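Local structure of aspartate-semialdehyde dehydrogenase (Vibrio cholerae, 2R00) at residues A[98-103]-A[125-130]; A[105-110]-A[220-225]; A[69-74]-A[92-97]; A[211-216]-A[232-237]; A[109-114]-A[321-326]. The protein catalyses the NADPH-dependent reductive dephosphorylation of L-aspartyl-4-phosphate to L-aspartate-semialdehyde, a step in the biosynthesis of lysine and methionine. All blocks are in the same frame, centred on the assembly; numbering follows the deposited sequence.

Interaction 1 (A[98-103]-A[125-130]); sequences HFRYDY and IIANPN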
# COMPACT_ATOMS: atom_id res chain seq x y z
N HIS A 98 -1.02 -23.78 12.09
CA HIS A 98 -1.65 -24.58 13.16
C HIS A 98 -1.12 -24.33 14.58
O HIS A 98 -1.93 -24.09 15.49
CB HIS A 98 -1.72 -26.09 12.87
CG HIS A 98 -2.49 -26.85 13.91
ND1 HIS A 98 -3.86 -26.77 14.03
CD2 HIS A 98 -2.07 -27.64 14.93
CE1 HIS A 98 -4.25 -27.47 15.08
NE2 HIS A 98 -3.19 -28.02 15.63
N PHE A 99 0.20 -24.37 14.77
CA PHE A 99 0.78 -24.24 16.13
C PHE A 99 1.33 -22.87 16.49
O PHE A 99 1.90 -22.69 17.57
CB PHE A 99 1.90 -25.27 16.35
CG PHE A 99 1.43 -26.68 16.31
CD1 PHE A 99 0.77 -27.24 17.39
CD2 PHE A 99 1.68 -27.47 15.19
CE1 PHE A 99 0.33 -28.56 17.35
CE2 PHE A 99 1.27 -28.80 15.15
CZ PHE A 99 0.59 -29.35 16.22
N ARG A 100 1.16 -21.89 15.61
CA ARG A 100 1.76 -20.56 15.82
C ARG A 100 1.27 -19.84 17.08
O ARG A 100 1.99 -19.04 17.63
CB ARG A 100 1.54 -19.65 14.61
CG ARG A 100 2.18 -20.12 13.31
CD ARG A 100 2.02 -19.09 12.21
NE ARG A 100 2.57 -19.60 10.96
CZ ARG A 100 2.07 -19.38 9.75
NH1 ARG A 100 0.98 -18.63 9.61
NH2 ARG A 100 2.65 -19.91 8.68
N TYR A 101 0.04 -20.13 17.51
CA TYR A 101 -0.63 -19.34 18.57
C TYR A 101 -0.70 -20.10 19.89
O TYR A 101 -1.20 -19.58 20.88
CB TYR A 101 -2.03 -18.83 18.09
CG TYR A 101 -1.93 -18.33 16.67
CD1 TYR A 101 -2.27 -19.15 15.59
CD2 TYR A 101 -1.40 -17.06 16.39
CE1 TYR A 101 -2.11 -18.71 14.28
CE2 TYR A 101 -1.24 -16.62 15.08
CZ TYR A 101 -1.59 -17.45 14.03
OH TYR A 101 -1.42 -17.02 12.74
N ASP A 102 -0.18 -21.33 19.89
CA ASP A 102 -0.11 -22.15 21.09
C ASP A 102 0.85 -21.53 22.11
O ASP A 102 2.02 -21.30 21.81
CB ASP A 102 0.30 -23.60 20.77
CG ASP A 102 -0.82 -24.37 20.07
OD1 ASP A 102 -1.00 -24.15 18.86
OD2 ASP A 102 -1.51 -25.19 20.72
N TYR A 103 0.32 -21.27 23.31
CA TYR A 103 1.06 -20.59 24.37
C TYR A 103 2.42 -21.24 24.65
O TYR A 103 3.41 -20.54 24.87
CB TYR A 103 0.22 -20.57 25.64
CG TYR A 103 0.88 -19.92 26.84
CD1 TYR A 103 1.10 -18.55 26.88
CD2 TYR A 103 1.27 -20.69 27.94
CE1 TYR A 103 1.69 -17.95 27.98
CE2 TYR A 103 1.86 -20.10 29.06
CZ TYR A 103 2.07 -18.73 29.06
OH TYR A 103 2.65 -18.13 30.16
N ILE A 125 7.97 -29.08 19.29
CA ILE A 125 7.53 -28.34 18.12
C ILE A 125 7.98 -26.89 18.23
O ILE A 125 7.92 -26.29 19.31
CB ILE A 125 5.98 -28.39 17.93
CG1 ILE A 125 5.46 -29.83 17.89
CG2 ILE A 125 5.56 -27.68 16.63
CD1 ILE A 125 3.97 -29.94 18.18
N ILE A 126 8.46 -26.35 17.10
CA ILE A 126 8.73 -24.93 16.91
C ILE A 126 7.91 -24.48 15.69
O ILE A 126 7.89 -25.17 14.69
CB ILE A 126 10.24 -24.66 16.60
CG1 ILE A 126 11.15 -25.26 17.68
CG2 ILE A 126 10.50 -23.16 16.46
CD1 ILE A 126 12.62 -25.44 17.24
N ALA A 127 7.23 -23.35 15.79
CA ALA A 127 6.35 -22.87 14.71
C ALA A 127 7.09 -21.86 13.84
O ALA A 127 7.77 -20.98 14.37
CB ALA A 127 5.10 -22.25 15.31
N ASN A 128 6.97 -22.02 12.52
CA ASN A 128 7.53 -21.10 11.53
C ASN A 128 6.45 -20.05 11.28
O ASN A 128 5.31 -20.43 11.03
CB ASN A 128 7.83 -21.87 10.23
CG ASN A 128 8.89 -21.19 9.33
OD1 ASN A 128 8.69 -21.04 8.11
ND2 ASN A 128 10.02 -20.85 9.92
N PRO A 129 6.79 -18.75 11.39
CA PRO A 129 5.75 -17.74 11.17
C PRO A 129 5.38 -17.54 9.70
O PRO A 129 6.01 -18.10 8.79
CB PRO A 129 6.37 -16.44 11.74
CG PRO A 129 7.60 -16.85 12.48
CD PRO A 129 8.07 -18.12 11.77
N ASN A 130 4.34 -16.75 9.49
CA ASN A 130 3.90 -16.32 8.18
C ASN A 130 5.00 -15.50 7.52
O ASN A 130 5.64 -14.69 8.19
CB ASN A 130 2.63 -15.49 8.36
CG ASN A 130 1.85 -15.32 7.09
OD1 ASN A 130 2.28 -14.63 6.17
ND2 ASN A 130 0.68 -15.96 7.02
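R100 and F99, early in a type I beta turn that runs from F99 to D102, lie against strand 125-127 of the Rossmann-type nucleotide-binding sheet and against the loop that leaves it. The R100 side chain starts with CB over the centre of the Y101 ring. Its CG, anti to the carbonyl carbon (chi1 -63°), passes A127 CB at 4.1 Å, and from there the chain stays extended as far as NE. CD comes within 3.7 Å of N128 O. NE donates to the same N128 O at 2.9 Å; the bond uses a lone pair in the carbonyl plane, while the oxygen is tilted 18° from the plane of the guanidinium. Beyond NE the group lays one face on the backbone: N130 N sits over its centre, 3.5 Å from R100 CZ, with P129 C nearer the rim. NH1 finally reaches N130 CB at 3.8 Å.

Edge bond and covered face together restrict how the guanidinium can turn. R100 is a predicted phosphate ligand, and so is K215, whose side chain is close by and whose NZ is hydrogen-bonded to Y101 OH. N130, which directly precedes the catalytic C131, is the N-cap of helix 131-147, its OD1 accepting from S132 N, while its own N donates to E219.

At the other end the F99 ring is sandwiched, with H98 CD2 over the centre of one face and I125 CD1 over the opposite face in a CH-pi contact, 4.0 Å from F99 CZ.

Interaction 2 (A[105-110]-A[220-225]); sequences IPLVVP and TQKIFN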
# COMPACT_ATOMS: atom_id res chain seq x y z
N ILE A 105 4.30 -23.13 22.65
CA ILE A 105 5.11 -23.43 21.46
C ILE A 105 5.76 -22.15 20.96
O ILE A 105 5.06 -21.17 20.71
CB ILE A 105 4.26 -24.13 20.36
CG1 ILE A 105 3.80 -25.51 20.86
CG2 ILE A 105 5.05 -24.21 19.01
CD1 ILE A 105 2.86 -26.30 19.92
N PRO A 106 7.11 -22.15 20.83
CA PRO A 106 7.80 -20.96 20.35
C PRO A 106 7.51 -20.67 18.87
O PRO A 106 7.40 -21.59 18.07
CB PRO A 106 9.28 -21.32 20.52
CG PRO A 106 9.31 -22.82 20.42
CD PRO A 106 8.05 -23.25 21.13
N LEU A 107 7.39 -19.38 18.54
CA LEU A 107 7.20 -18.92 17.16
C LEU A 107 8.42 -18.09 16.78
O LEU A 107 8.61 -17.01 17.31
CB LEU A 107 5.94 -18.06 17.07
CG LEU A 107 5.60 -17.36 15.74
CD1 LEU A 107 5.26 -18.42 14.68
CD2 LEU A 107 4.44 -16.37 15.92
N VAL A 108 9.23 -18.59 15.85
CA VAL A 108 10.61 -18.12 15.75
C VAL A 108 11.02 -17.48 14.42
O VAL A 108 10.82 -18.06 13.37
CB VAL A 108 11.62 -19.25 16.13
CG1 VAL A 108 13.05 -18.79 15.96
CG2 VAL A 108 11.36 -19.73 17.58
N VAL A 109 11.57 -16.27 14.51
CA VAL A 109 12.36 -15.65 13.45
C VAL A 109 13.80 -15.53 14.00
O VAL A 109 14.04 -14.76 14.93
CB VAL A 109 11.84 -14.22 13.10
CG1 VAL A 109 12.79 -13.52 12.11
CG2 VAL A 109 10.41 -14.27 12.55
N PRO A 110 14.74 -16.35 13.47
CA PRO A 110 16.09 -16.45 14.03
C PRO A 110 16.89 -15.15 14.18
O PRO A 110 17.75 -15.09 15.04
CB PRO A 110 16.80 -17.43 13.09
CG PRO A 110 15.71 -18.26 12.54
CD PRO A 110 14.56 -17.30 12.36
N THR A 220 3.10 -11.01 15.63
CA THR A 220 4.03 -9.90 15.86
C THR A 220 4.33 -9.67 17.35
O THR A 220 5.49 -9.53 17.75
CB THR A 220 3.50 -8.60 15.20
OG1 THR A 220 3.45 -8.79 13.79
CG2 THR A 220 4.39 -7.40 15.51
N GLN A 221 3.27 -9.65 18.15
CA GLN A 221 3.38 -9.49 19.60
C GLN A 221 4.10 -10.66 20.28
O GLN A 221 4.86 -10.45 21.24
CB GLN A 221 1.99 -9.32 20.22
CG GLN A 221 1.33 -7.98 19.88
CD GLN A 221 -0.07 -7.85 20.43
OE1 GLN A 221 -0.74 -8.85 20.73
NE2 GLN A 221 -0.55 -6.61 20.56
N LYS A 222 3.84 -11.88 19.80
CA LYS A 222 4.52 -13.08 20.29
C LYS A 222 6.03 -13.05 20.00
O LYS A 222 6.84 -13.28 20.90
CB LYS A 222 3.91 -14.35 19.68
CG LYS A 222 4.47 -15.66 20.22
CD LYS A 222 3.58 -16.85 19.87
CE LYS A 222 4.01 -18.14 20.57
NZ LYS A 222 2.98 -19.24 20.38
N ILE A 223 6.39 -12.78 18.75
CA ILE A 223 7.80 -12.79 18.35
C ILE A 223 8.60 -11.71 19.10
O ILE A 223 9.68 -11.99 19.62
CB ILE A 223 7.97 -12.70 16.82
CG1 ILE A 223 7.41 -13.98 16.18
CG2 ILE A 223 9.45 -12.54 16.43
CD1 ILE A 223 7.02 -13.85 14.69
N PHE A 224 8.05 -10.50 19.19
CA PHE A 224 8.66 -9.43 19.98
C PHE A 224 8.58 -9.71 21.48
O PHE A 224 9.27 -9.08 22.28
CB PHE A 224 7.99 -8.08 19.71
CG PHE A 224 8.51 -7.34 18.48
CD1 PHE A 224 9.87 -7.23 18.23
CD2 PHE A 224 7.62 -6.70 17.61
CE1 PHE A 224 10.36 -6.52 17.11
CE2 PHE A 224 8.10 -5.99 16.49
CZ PHE A 224 9.47 -5.90 16.24
N ASN A 225 7.72 -10.66 21.85
CA ASN A 225 7.39 -10.96 23.24
C ASN A 225 6.99 -9.70 24.01
O ASN A 225 7.46 -9.43 25.12
CB ASN A 225 8.55 -11.69 23.94
CG ASN A 225 8.13 -12.32 25.26
OD1 ASN A 225 6.98 -12.74 25.42
ND2 ASN A 225 9.06 -12.38 26.20
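K222 NZ is gripped by three backbone carbonyls. Across the contact it donates to I105 O at 2.9 Å, approaching nearly along the C=O axis, and it is also bonded to the carbonyl oxygens of R100 and D102. One ammonium group thus ties together the turn that carries R100 and the extended chain that follows it. The lysine reaches this place because CG is anti to the backbone N (chi1 -175°) and the rest of the chain is fully stretched; on the way, CD slides past L107 CB at 3.9 Å.

One residue further along the helix, I223 supplies the apolar half of the contact. Its CD1 meets L107 CD2 at 3.8 Å and V109 CG2 at 4.0 Å, the latter side chain crossing it at about a right angle, and its CG1 lies 3.4 Å from L107 O. L107 and V109, which face the helix, alternate with P106 and V108, which turn away from it to I126; the backbone of P106 and V108 bonds to A127 of strand 125-127.

The helix stops just beyond, in a Schellman motif: N225, with positive phi, is its C-prime residue, and N225 N returns to K222 O. This buried packing joins the nucleotide-binding part of the chain, through residues 105-110, to the dimerization part, through helix 211-223, in the two-domain architecture of aspartate-semialdehyde dehydrogenases.

Interaction 3 (A[69-74]-A[92-97]); sequences ALFSAG and VIDNTS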
# COMPACT_ATOMS: atom_id res chain seq x y z
N ALA A 69 12.19 -32.69 11.83
CA ALA A 69 11.32 -32.72 10.66
C ALA A 69 10.87 -31.32 10.32
O ALA A 69 10.57 -30.54 11.22
CB ALA A 69 10.12 -33.63 10.90
N LEU A 70 10.85 -31.00 9.03
CA LEU A 70 10.28 -29.76 8.53
C LEU A 70 8.95 -30.10 7.89
O LEU A 70 8.90 -30.89 6.95
CB LEU A 70 11.22 -29.09 7.50
CG LEU A 70 12.73 -28.98 7.75
CD1 LEU A 70 13.46 -28.37 6.55
CD2 LEU A 70 13.04 -28.18 9.01
N PHE A 71 7.87 -29.51 8.41
CA PHE A 71 6.52 -29.79 7.91
C PHE A 71 6.02 -28.64 7.05
O PHE A 71 6.06 -27.48 7.47
CB PHE A 71 5.53 -29.95 9.09
CG PHE A 71 5.50 -31.33 9.73
CD1 PHE A 71 6.63 -32.15 9.77
CD2 PHE A 71 4.33 -31.77 10.35
CE1 PHE A 71 6.57 -33.41 10.39
CE2 PHE A 71 4.26 -33.03 10.96
CZ PHE A 71 5.38 -33.85 10.99
N SER A 72 5.54 -28.95 5.85
CA SER A 72 4.86 -27.94 5.05
C SER A 72 3.81 -28.56 4.13
O SER A 72 3.86 -28.37 2.92
CB SER A 72 5.86 -27.10 4.23
OG SER A 72 5.21 -25.95 3.69
N ALA A 73 2.86 -29.28 4.73
CA ALA A 73 1.78 -29.93 3.98
C ALA A 73 0.39 -29.46 4.40
O ALA A 73 -0.59 -30.16 4.20
CB ALA A 73 1.90 -31.45 4.09
N GLY A 74 0.31 -28.27 5.00
CA GLY A 74 -0.99 -27.71 5.38
C GLY A 74 -1.29 -27.97 6.84
O GLY A 74 -0.81 -28.95 7.41
N VAL A 92 9.86 -30.98 15.53
CA VAL A 92 9.14 -30.58 14.33
C VAL A 92 9.23 -29.06 14.17
O VAL A 92 8.93 -28.32 15.10
CB VAL A 92 7.65 -31.01 14.38
CG1 VAL A 92 6.89 -30.58 13.12
CG2 VAL A 92 7.53 -32.52 14.59
N ILE A 93 9.68 -28.62 13.01
CA ILE A 93 9.62 -27.21 12.65
C ILE A 93 8.47 -27.07 11.67
O ILE A 93 8.49 -27.65 10.58
CB ILE A 93 10.98 -26.69 12.08
CG1 ILE A 93 12.06 -26.75 13.18
CG2 ILE A 93 10.82 -25.28 11.52
CD1 ILE A 93 13.49 -26.98 12.69
N ASP A 94 7.42 -26.35 12.09
CA ASP A 94 6.13 -26.41 11.41
C ASP A 94 5.83 -25.17 10.60
O ASP A 94 5.60 -24.10 11.16
CB ASP A 94 4.99 -26.64 12.41
CG ASP A 94 3.71 -27.02 11.72
OD1 ASP A 94 3.77 -27.91 10.85
OD2 ASP A 94 2.65 -26.43 12.03
N ASN A 95 5.80 -25.33 9.29
CA ASN A 95 5.46 -24.22 8.41
C ASN A 95 3.98 -24.22 8.05
O ASN A 95 3.61 -24.31 6.88
CB ASN A 95 6.34 -24.21 7.16
CG ASN A 95 6.09 -23.00 6.28
OD1 ASN A 95 6.20 -21.86 6.72
ND2 ASN A 95 5.70 -23.25 5.05
N THR A 96 3.13 -24.15 9.09
CA THR A 96 1.69 -23.91 8.92
C THR A 96 1.24 -22.91 9.97
O THR A 96 2.01 -22.54 10.87
CB THR A 96 0.83 -25.22 9.02
OG1 THR A 96 0.63 -25.59 10.39
CG2 THR A 96 1.50 -26.39 8.30
N SER A 97 -0.02 -22.49 9.89
CA SER A 97 -0.59 -21.65 10.96
C SER A 97 -0.97 -22.46 12.20
O SER A 97 -1.21 -21.87 13.26
CB SER A 97 -1.82 -20.89 10.45
OG SER A 97 -2.78 -21.82 10.00
O HOH W 1 2.02 -25.68 4.88
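The F71 ring and V92 cross obliquely, V92 CG1 standing over the ring centre in a CH-pi contact, 3.7 Å from F71 CD1. These two side chains share one face of neighbouring parallel strands, 68-71 and 91-94, joined through helix 75-87 as a beta-alpha-beta unit of the Rossmann-type domain; that helix packs on their face. On the other face L70 and I93 lie side by side and point the same way, with L70 CD2 3.9 Å from I93 CD1, beneath helices 14-25 and 316-335.

Between the faces runs regular parallel pairing: I93 N to A69 O, F71 N to I93 O, and N95 N to F71 O at 2.8 Å. Past the strand ends a water bridges the loops, accepting from G74 N and donating to N95 O.

The D94 carboxylate stands 74° from the F71 ring plane, and OD1 approaches F71 CB at 3.2 Å. T96 OG1, in the crowded position between backbone N and carbonyl carbon (chi1 80°), donates to D94 OD2 at 2.7 Å on the syn side, though 30° out of the carboxylate plane, and S78 OG bonds to OD1. Both oxygens are engaged, which should restrict the rotation of the buried carboxylate, and its charge is probably eased by these hydroxyls.

Interaction 4 (A[211-216]-A[232-237]); sequences KEEMKM and NPTCVR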
# COMPACT_ATOMS: atom_id res chain seq x y z
N LYS A 211 -9.95 -11.90 10.44
CA LYS A 211 -9.41 -12.99 11.26
C LYS A 211 -7.91 -13.10 11.06
O LYS A 211 -6.50 -13.19 11.64
CB LYS A 211 -10.04 -14.33 10.89
N GLU A 212 -7.11 -13.02 9.24
CA GLU A 212 -5.71 -12.92 8.76
C GLU A 212 -5.02 -11.75 9.45
O GLU A 212 -3.89 -11.89 9.91
CB GLU A 212 -5.68 -12.78 7.25
CG GLU A 212 -4.30 -12.92 6.61
CD GLU A 212 -4.35 -12.71 5.09
OE1 GLU A 212 -3.37 -13.09 4.41
OE2 GLU A 212 -5.37 -12.18 4.58
N GLU A 213 -5.70 -10.61 9.54
CA GLU A 213 -5.10 -9.40 10.09
C GLU A 213 -4.82 -9.58 11.58
O GLU A 213 -3.74 -9.26 12.03
CB GLU A 213 -5.95 -8.15 9.83
CG GLU A 213 -5.96 -7.72 8.35
CD GLU A 213 -7.10 -6.77 7.96
OE1 GLU A 213 -7.98 -6.45 8.80
OE2 GLU A 213 -7.11 -6.33 6.79
N MET A 214 -5.79 -10.09 12.33
CA MET A 214 -5.60 -10.35 13.76
C MET A 214 -4.47 -11.35 13.99
O MET A 214 -3.72 -11.24 14.95
CB MET A 214 -6.90 -10.85 14.41
CG MET A 214 -7.94 -9.76 14.67
SD MET A 214 -7.28 -8.20 15.33
CE MET A 214 -6.43 -8.67 16.86
N LYS A 215 -4.34 -12.32 13.09
CA LYS A 215 -3.28 -13.32 13.22
C LYS A 215 -1.90 -12.69 13.13
O LYS A 215 -1.00 -13.09 13.86
CB LYS A 215 -3.45 -14.45 12.20
CG LYS A 215 -4.43 -15.51 12.67
CD LYS A 215 -5.03 -16.33 11.54
CE LYS A 215 -4.09 -16.48 10.36
NZ LYS A 215 -2.99 -17.44 10.59
N MET A 216 -1.76 -11.68 12.28
CA MET A 216 -0.52 -10.92 12.16
C MET A 216 -0.20 -10.16 13.45
O MET A 216 0.95 -10.13 13.89
CB MET A 216 -0.61 -9.97 10.97
CG MET A 216 0.68 -9.25 10.63
SD MET A 216 0.77 -8.70 8.89
CE MET A 216 2.55 -8.55 8.77
N ASN A 232 -1.51 -2.75 13.70
CA ASN A 232 -2.74 -2.49 12.95
C ASN A 232 -2.55 -2.86 11.48
O ASN A 232 -2.11 -2.02 10.68
CB ASN A 232 -3.10 -1.01 13.12
CG ASN A 232 -3.24 -0.62 14.59
OD1 ASN A 232 -4.10 -1.15 15.29
ND2 ASN A 232 -2.36 0.26 15.08
N PRO A 233 -2.81 -4.13 11.13
CA PRO A 233 -2.59 -4.59 9.76
C PRO A 233 -3.80 -4.41 8.84
O PRO A 233 -4.96 -4.47 9.28
CB PRO A 233 -2.31 -6.10 9.92
CG PRO A 233 -2.36 -6.37 11.41
CD PRO A 233 -3.22 -5.26 11.97
N THR A 234 -3.50 -4.19 7.56
CA THR A 234 -4.48 -4.23 6.49
C THR A 234 -3.95 -5.21 5.45
O THR A 234 -2.91 -4.99 4.84
CB THR A 234 -4.70 -2.84 5.86
OG1 THR A 234 -5.07 -1.92 6.88
CG2 THR A 234 -5.83 -2.90 4.82
N CYS A 235 -4.65 -6.33 5.29
CA CYS A 235 -4.20 -7.38 4.40
C CYS A 235 -5.02 -7.28 3.13
O CYS A 235 -6.22 -7.59 3.12
CB CYS A 235 -4.30 -8.75 5.08
SG CYS A 235 -3.23 -8.83 6.56
N VAL A 236 -4.36 -6.82 2.07
CA VAL A 236 -5.01 -6.43 0.82
C VAL A 236 -4.73 -7.43 -0.28
O VAL A 236 -3.60 -7.91 -0.45
CB VAL A 236 -4.54 -5.00 0.40
CG1 VAL A 236 -4.96 -4.68 -1.01
CG2 VAL A 236 -5.11 -3.97 1.35
N ARG A 237 -5.77 -7.77 -1.04
CA ARG A 237 -5.57 -8.63 -2.20
C ARG A 237 -5.49 -7.75 -3.44
O ARG A 237 -6.31 -6.83 -3.62
CB ARG A 237 -6.68 -9.66 -2.31
CG ARG A 237 -6.15 -11.08 -2.31
CD ARG A 237 -6.07 -11.67 -0.91
NE ARG A 237 -5.00 -12.67 -0.78
CZ ARG A 237 -5.06 -13.94 -1.21
NH1 ARG A 237 -6.15 -14.40 -1.83
NH2 ARG A 237 -4.02 -14.75 -1.04
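E213 and P233 meet where helix 211-223 packs across strand 230-238, the outermost strand, within this chain, of the mixed sheet in the dimerization domain; this is a buried helix-on-sheet contact at the subunit interface. The axes of the two segments approach to 7.7 Å at an angle of 137°.

E213 does most of the joining. Its chain, extended beyond CG, brings OE2 to C235 N at 2.9 Å in a nearly straight bond (169°) made on the anti side of the carboxylate. OE1 is held too, by T210 N and by a salt bridge to R296 of the second subunit, so one carboxylate ties helix, strand and dimer partner together, and a positive partner probably stabilises its buried charge. From the same strand T234 OG1 bonds to R298 of the second subunit.

The P233 ring fits against the helix backbone: CG is 3.3 Å from E213 O and 4.0 Å from M216 CB, and M216 slides past it in the opposite direction. E212 OE1 bonds to the side chain of Q158, which like R237 is predicted to bind substrate. C235 closes the row, its CB 3.6 Å from E212 OE2 and its SG, anti to the carbonyl carbon (chi1 -62°), 3.4 Å from E213 CG.

Interaction 5 (A[109-114]-A[321-326]); sequences VPEVNP and ATNAVQ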
# COMPACT_ATOMS: atom_id res chain seq x y z
N VAL A 109 11.57 -16.27 14.51
CA VAL A 109 12.36 -15.65 13.45
C VAL A 109 13.80 -15.53 14.00
O VAL A 109 14.04 -14.76 14.93
CB VAL A 109 11.84 -14.22 13.10
CG1 VAL A 109 12.79 -13.52 12.11
CG2 VAL A 109 10.41 -14.27 12.55
N PRO A 110 14.74 -16.35 13.47
CA PRO A 110 16.09 -16.45 14.03
C PRO A 110 16.89 -15.15 14.18
O PRO A 110 17.75 -15.09 15.04
CB PRO A 110 16.80 -17.43 13.09
CG PRO A 110 15.71 -18.26 12.54
CD PRO A 110 14.56 -17.30 12.36
N GLU A 111 16.61 -14.13 13.37
CA GLU A 111 17.30 -12.85 13.51
C GLU A 111 16.73 -12.04 14.66
O GLU A 111 17.34 -11.07 15.13
CB GLU A 111 17.20 -12.04 12.22
CG GLU A 111 17.89 -12.67 11.02
CD GLU A 111 16.97 -13.55 10.20
OE1 GLU A 111 15.94 -14.03 10.73
OE2 GLU A 111 17.29 -13.75 9.01
N VAL A 112 15.55 -12.43 15.13
CA VAL A 112 14.83 -11.63 16.11
C VAL A 112 14.76 -12.30 17.48
O VAL A 112 15.21 -11.72 18.48
CB VAL A 112 13.42 -11.26 15.59
CG1 VAL A 112 12.65 -10.47 16.64
CG2 VAL A 112 13.52 -10.48 14.29
N ASN A 113 14.20 -13.51 17.53
CA ASN A 113 13.99 -14.19 18.82
C ASN A 113 14.55 -15.61 18.88
O ASN A 113 13.84 -16.53 19.29
CB ASN A 113 12.49 -14.18 19.18
CG ASN A 113 11.65 -15.02 18.21
OD1 ASN A 113 12.02 -15.23 17.06
ND2 ASN A 113 10.52 -15.51 18.69
N PRO A 114 15.85 -15.79 18.52
CA PRO A 114 16.38 -17.15 18.47
C PRO A 114 16.38 -17.81 19.84
O PRO A 114 16.37 -19.03 19.91
CB PRO A 114 17.83 -16.94 17.99
CG PRO A 114 18.18 -15.54 18.43
CD PRO A 114 16.89 -14.78 18.21
N ALA A 321 10.94 -21.10 3.64
CA ALA A 321 11.78 -22.29 3.71
C ALA A 321 13.09 -21.99 4.42
O ALA A 321 13.53 -22.75 5.28
CB ALA A 321 12.03 -22.84 2.32
N THR A 322 13.70 -20.85 4.07
CA THR A 322 14.95 -20.41 4.68
C THR A 322 14.81 -20.13 6.17
O THR A 322 15.70 -20.49 6.95
CB THR A 322 15.48 -19.16 3.95
OG1 THR A 322 15.72 -19.49 2.57
CG2 THR A 322 16.78 -18.64 4.58
N ASN A 323 13.71 -19.49 6.58
CA ASN A 323 13.50 -19.23 8.00
C ASN A 323 13.50 -20.54 8.80
O ASN A 323 14.15 -20.64 9.85
CB ASN A 323 12.20 -18.46 8.24
CG ASN A 323 12.15 -17.81 9.61
OD1 ASN A 323 12.77 -16.77 9.83
ND2 ASN A 323 11.42 -18.42 10.54
N ALA A 324 12.78 -21.53 8.26
CA ALA A 324 12.68 -22.88 8.82
C ALA A 324 14.03 -23.57 8.95
O ALA A 324 14.31 -24.19 9.97
CB ALA A 324 11.75 -23.72 7.94
N VAL A 325 14.85 -23.48 7.91
CA VAL A 325 16.20 -24.06 7.95
C VAL A 325 17.10 -23.33 8.97
O VAL A 325 17.84 -23.98 9.72
CB VAL A 325 16.83 -24.15 6.54
CG1 VAL A 325 18.22 -24.80 6.59
CG2 VAL A 325 15.92 -24.95 5.61
N GLN A 326 17.02 -22.00 9.02
CA GLN A 326 17.76 -21.22 10.03
C GLN A 326 17.41 -21.61 11.46
O GLN A 326 18.28 -21.62 12.34
CB GLN A 326 17.49 -19.73 9.86
CG GLN A 326 18.16 -19.07 8.68
CD GLN A 326 17.75 -17.62 8.53
OE1 GLN A 326 16.62 -17.33 8.14
NE2 GLN A 326 18.65 -16.71 8.86
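P110, in the loop 109-114, packs its ring on the aliphatic start of Q326 in the C-terminal helix 316-335: the two side chains cross at about a right angle, with P110 CG 3.5 Å from Q326 CB. The same ring sets CD 3.1 Å from N323 OD1, and further along the helix it also touches I327 and L330.

Polar bonding across the contact rests on one long hydrogen bond, Q326 NE2 to E111 OE2 at 3.3 Å. The oxygen lies close to the amide plane of Q326, but NE2 comes from above the carboxylate, whose plane is 85° from that of the amide. A bend at chi2 (92°) starts the E111 chain back toward the helix.

Within the loop the bonds are shorter. V109 O accepts from both V112 N and N113 N, while N113 OD1 takes V109 N at 2.8 Å and its ND2 goes to L107 O, so that the N113 amide bonds to the backbone on both sides of V108.

The N323 amide has its stronger partner two residues before the proline, ND2 donating to V108 O. With ND2 directed there, OD1 lies beside P110 CD, a carbon next to nitrogen whose hydrogens are probably slightly positive; the proximity is thus likely to be mildly attractive.

From the N terminus, interaction 3 closes first, sealing the beta-alpha-beta unit 68-94 within the nucleotide-binding sheet. Interaction 1 opens directly afterwards and brings the chain back at 125-130, adding the next strand of that sheet. Inside its loop start two longer closures: interaction 2 leaves at 105-110 and ends at 220-225, and interaction 5, sharing V109 and P110 with it, ends only on the C-terminal helix at 321-326. Both cross interaction 1. Interaction 4 crosses interaction 2, both using helix 211-223, and is nested within interaction 5. The loop 98-114 thereby ties the nucleotide-binding sheet to two helices, while interaction 4, in the dimerization domain, extends the connection toward the second subunit.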